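Local coordinates for protein putative alpha-L-fucosidase (PDB 3GZA) that probably hydrolyses alpha-L-fucosides, using a TIM-barrel domain of the glycoside hydrolase 29 type, at residues 207-212 and 217-222. Residues are numbered along the deposited sequence; the frame is centred on the assembly and turned at random.
Sequences LFYHNI and FRWGGS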
loop_
_atom_site.group_PDB
_atom_site.type_symbol
_atom_site.label_atom_id
_atom_site.label_comp_id
_atom_site.label_asym_id
_atom_site.label_seq_id
_atom_site.Cartn_x
_atom_site.Cartn_y
_atom_site.Cartn_z
ATOM N N LEU A 207 11.937 23.633 12.262
ATOM C CA LEU A 207 12.880 22.867 13.076
ATOM C C LEU A 207 12.978 21.483 12.503
ATOM O O LEU A 207 11.964 20.817 12.291
ATOM C CB LEU A 207 12.439 22.803 14.536
ATOM C CG LEU A 207 12.347 24.144 15.279
ATOM C CD1 LEU A 207 11.314 24.086 16.487
ATOM C CD2 LEU A 207 13.747 24.673 15.686
ATOM N N PHE A 208 14.198 21.045 12.277
ATOM C CA PHE A 208 14.489 19.721 11.695
ATOM C C PHE A 208 14.889 18.791 12.858
ATOM O O PHE A 208 15.927 19.005 13.519
ATOM C CB PHE A 208 15.614 19.818 10.683
ATOM C CG PHE A 208 15.970 18.505 10.049
ATOM C CD1 PHE A 208 15.273 18.024 8.939
ATOM C CD2 PHE A 208 17.001 17.722 10.580
ATOM C CE1 PHE A 208 15.599 16.814 8.379
ATOM C CE2 PHE A 208 17.318 16.517 10.020
ATOM C CZ PHE A 208 16.641 16.059 8.923
ATOM N N TYR A 209 14.053 17.781 13.141
ATOM C CA TYR A 209 14.291 16.884 14.253
ATOM C C TYR A 209 13.990 15.472 13.785
ATOM O O TYR A 209 12.817 15.047 13.831
ATOM C CB TYR A 209 13.448 17.338 15.447
ATOM C CG TYR A 209 13.620 16.471 16.633
ATOM C CD1 TYR A 209 14.772 16.516 17.389
ATOM C CD2 TYR A 209 12.624 15.597 17.021
ATOM C CE1 TYR A 209 14.944 15.683 18.468
ATOM C CE2 TYR A 209 12.824 14.716 18.104
ATOM C CZ TYR A 209 13.986 14.771 18.796
ATOM O OH TYR A 209 14.287 13.947 19.851
ATOM N N HIS A 210 14.973 14.663 13.389
ATOM C CA HIS A 210 16.409 14.861 13.423
ATOM C C HIS A 210 17.003 13.704 12.640
ATOM O O HIS A 210 16.299 12.773 12.284
ATOM C CB HIS A 210 16.946 14.796 14.871
ATOM C CG HIS A 210 16.544 13.570 15.604
ATOM N ND1 HIS A 210 17.407 12.535 15.868
ATOM C CD2 HIS A 210 15.350 13.222 16.160
ATOM C CE1 HIS A 210 16.763 11.596 16.545
ATOM N NE2 HIS A 210 15.525 12.000 16.767
ATOM N N ASN A 211 18.291 13.778 12.341
ATOM C CA ASN A 211 18.988 12.642 11.745
ATOM C C ASN A 211 20.446 12.624 12.212
ATOM O O ASN A 211 20.825 13.378 13.113
ATOM C CB ASN A 211 18.813 12.572 10.235
ATOM C CG ASN A 211 19.634 13.592 9.486
ATOM O OD1 ASN A 211 20.317 14.432 10.085
ATOM N ND2 ASN A 211 19.534 13.553 8.155
ATOM N N ILE A 212 21.277 11.757 11.628
ATOM C CA ILE A 212 22.639 11.667 12.084
ATOM C C ILE A 212 23.446 12.925 11.920
ATOM O O ILE A 212 24.466 13.090 12.543
ATOM C CB ILE A 212 23.350 10.449 11.389
ATOM C CG1 ILE A 212 24.551 9.959 12.171
ATOM C CG2 ILE A 212 23.688 10.758 9.895
ATOM C CD1 ILE A 212 24.937 8.565 11.735
ATOM N N PHE A 217 16.876 20.393 18.056
ATOM C CA PHE A 217 16.701 20.303 19.490
ATOM C C PHE A 217 16.973 18.850 19.834
ATOM O O PHE A 217 17.131 18.033 18.908
ATOM C CB PHE A 217 15.342 20.836 19.962
ATOM C CG PHE A 217 14.165 20.159 19.364
ATOM C CD1 PHE A 217 13.738 18.988 19.874
ATOM C CD2 PHE A 217 13.469 20.736 18.296
ATOM C CE1 PHE A 217 12.685 18.364 19.363
ATOM C CE2 PHE A 217 12.401 20.130 17.780
ATOM C CZ PHE A 217 11.979 18.959 18.325
ATOM N N ARG A 218 17.075 18.517 21.117
ATOM C CA ARG A 218 17.399 17.151 21.530
ATOM C C ARG A 218 16.348 16.650 22.487
ATOM O O ARG A 218 15.870 17.413 23.306
ATOM C CB ARG A 218 18.762 17.047 22.241
ATOM C CG ARG A 218 18.853 17.843 23.561
ATOM C CD ARG A 218 20.245 17.830 24.116
ATOM N NE ARG A 218 20.186 18.180 25.539
ATOM C CZ ARG A 218 20.363 19.396 26.054
ATOM N NH1 ARG A 218 20.752 20.429 25.290
ATOM N NH2 ARG A 218 20.222 19.561 27.360
ATOM N N TRP A 219 16.071 15.361 22.415
ATOM C CA TRP A 219 15.227 14.698 23.426
ATOM C C TRP A 219 16.011 14.692 24.718
ATOM O O TRP A 219 17.154 14.239 24.762
ATOM C CB TRP A 219 14.933 13.265 22.969
ATOM C CG TRP A 219 14.136 12.459 23.954
ATOM C CD1 TRP A 219 12.904 12.713 24.376
ATOM C CD2 TRP A 219 14.556 11.255 24.592
ATOM N NE1 TRP A 219 12.489 11.750 25.249
ATOM C CE2 TRP A 219 13.481 10.830 25.395
ATOM C CE3 TRP A 219 15.711 10.491 24.539
ATOM C CZ2 TRP A 219 13.531 9.696 26.147
ATOM C CZ3 TRP A 219 15.780 9.368 25.313
ATOM C CH2 TRP A 219 14.690 8.976 26.107
ATOM N N GLY A 220 15.385 15.179 25.786
ATOM C CA GLY A 220 16.017 15.321 27.093
ATOM C C GLY A 220 16.251 14.079 27.923
ATOM O O GLY A 220 16.427 14.195 29.141
ATOM N N GLY A 221 16.258 12.913 27.298
ATOM C CA GLY A 221 16.699 11.689 28.005
ATOM C C GLY A 221 15.659 10.863 28.749
ATOM O O GLY A 221 16.037 9.855 29.377
ATOM N N SER A 222 14.392 11.293 28.775
ATOM C CA SER A 222 13.340 10.519 29.415
ATOM C C SER A 222 12.017 11.030 28.871
ATOM O O SER A 222 11.966 12.053 28.197
ATOM C CB SER A 222 13.349 10.698 30.919
ATOM O OG SER A 222 12.875 11.996 31.293
HETATM O O HOH W 1 17.005 13.588 20.213
#
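Y209 and F217 lie almost flat against each other in an offset stack, ring centroids 4.1 Å apart and planes 15° from parallel. F217 CE1 sits over the centre of the Y209 ring, 3.4 Å from Y209 CD1, while H210 CD2, of the next residue along, after a cis peptide bond, lies over the opposite face. With CG between the backbone N and the carbonyl carbon (chi1 58°), the ring end of F217 comes close to Y209; L207 CB meets that ring at its edge, 4.2 Å from F217 CE2. Buried F217 O has no hydrogen-bonding partner and lies 3.2 Å from Y209 CD1. Farther out, Y209 OH touches W219 CB at 3.3 Å and accepts a hydrogen bond from a water that in turn accepts from W219 N. Replacing the tyrosine by an alanine here is likely to leave one face of F217 without its stacking partner and the water without its link to 207-212. A HEPES molecule, probably from the crystallisation liquor, hydrogen-bonds to Y209 OH and H210 NE2. The contact joins two short barrel strands not paired with each other, 207-209 running parallel to 178-181 and 218-219 to 264-273, whose M269 touches Y209, F217 and W219; W17 stacks on F217.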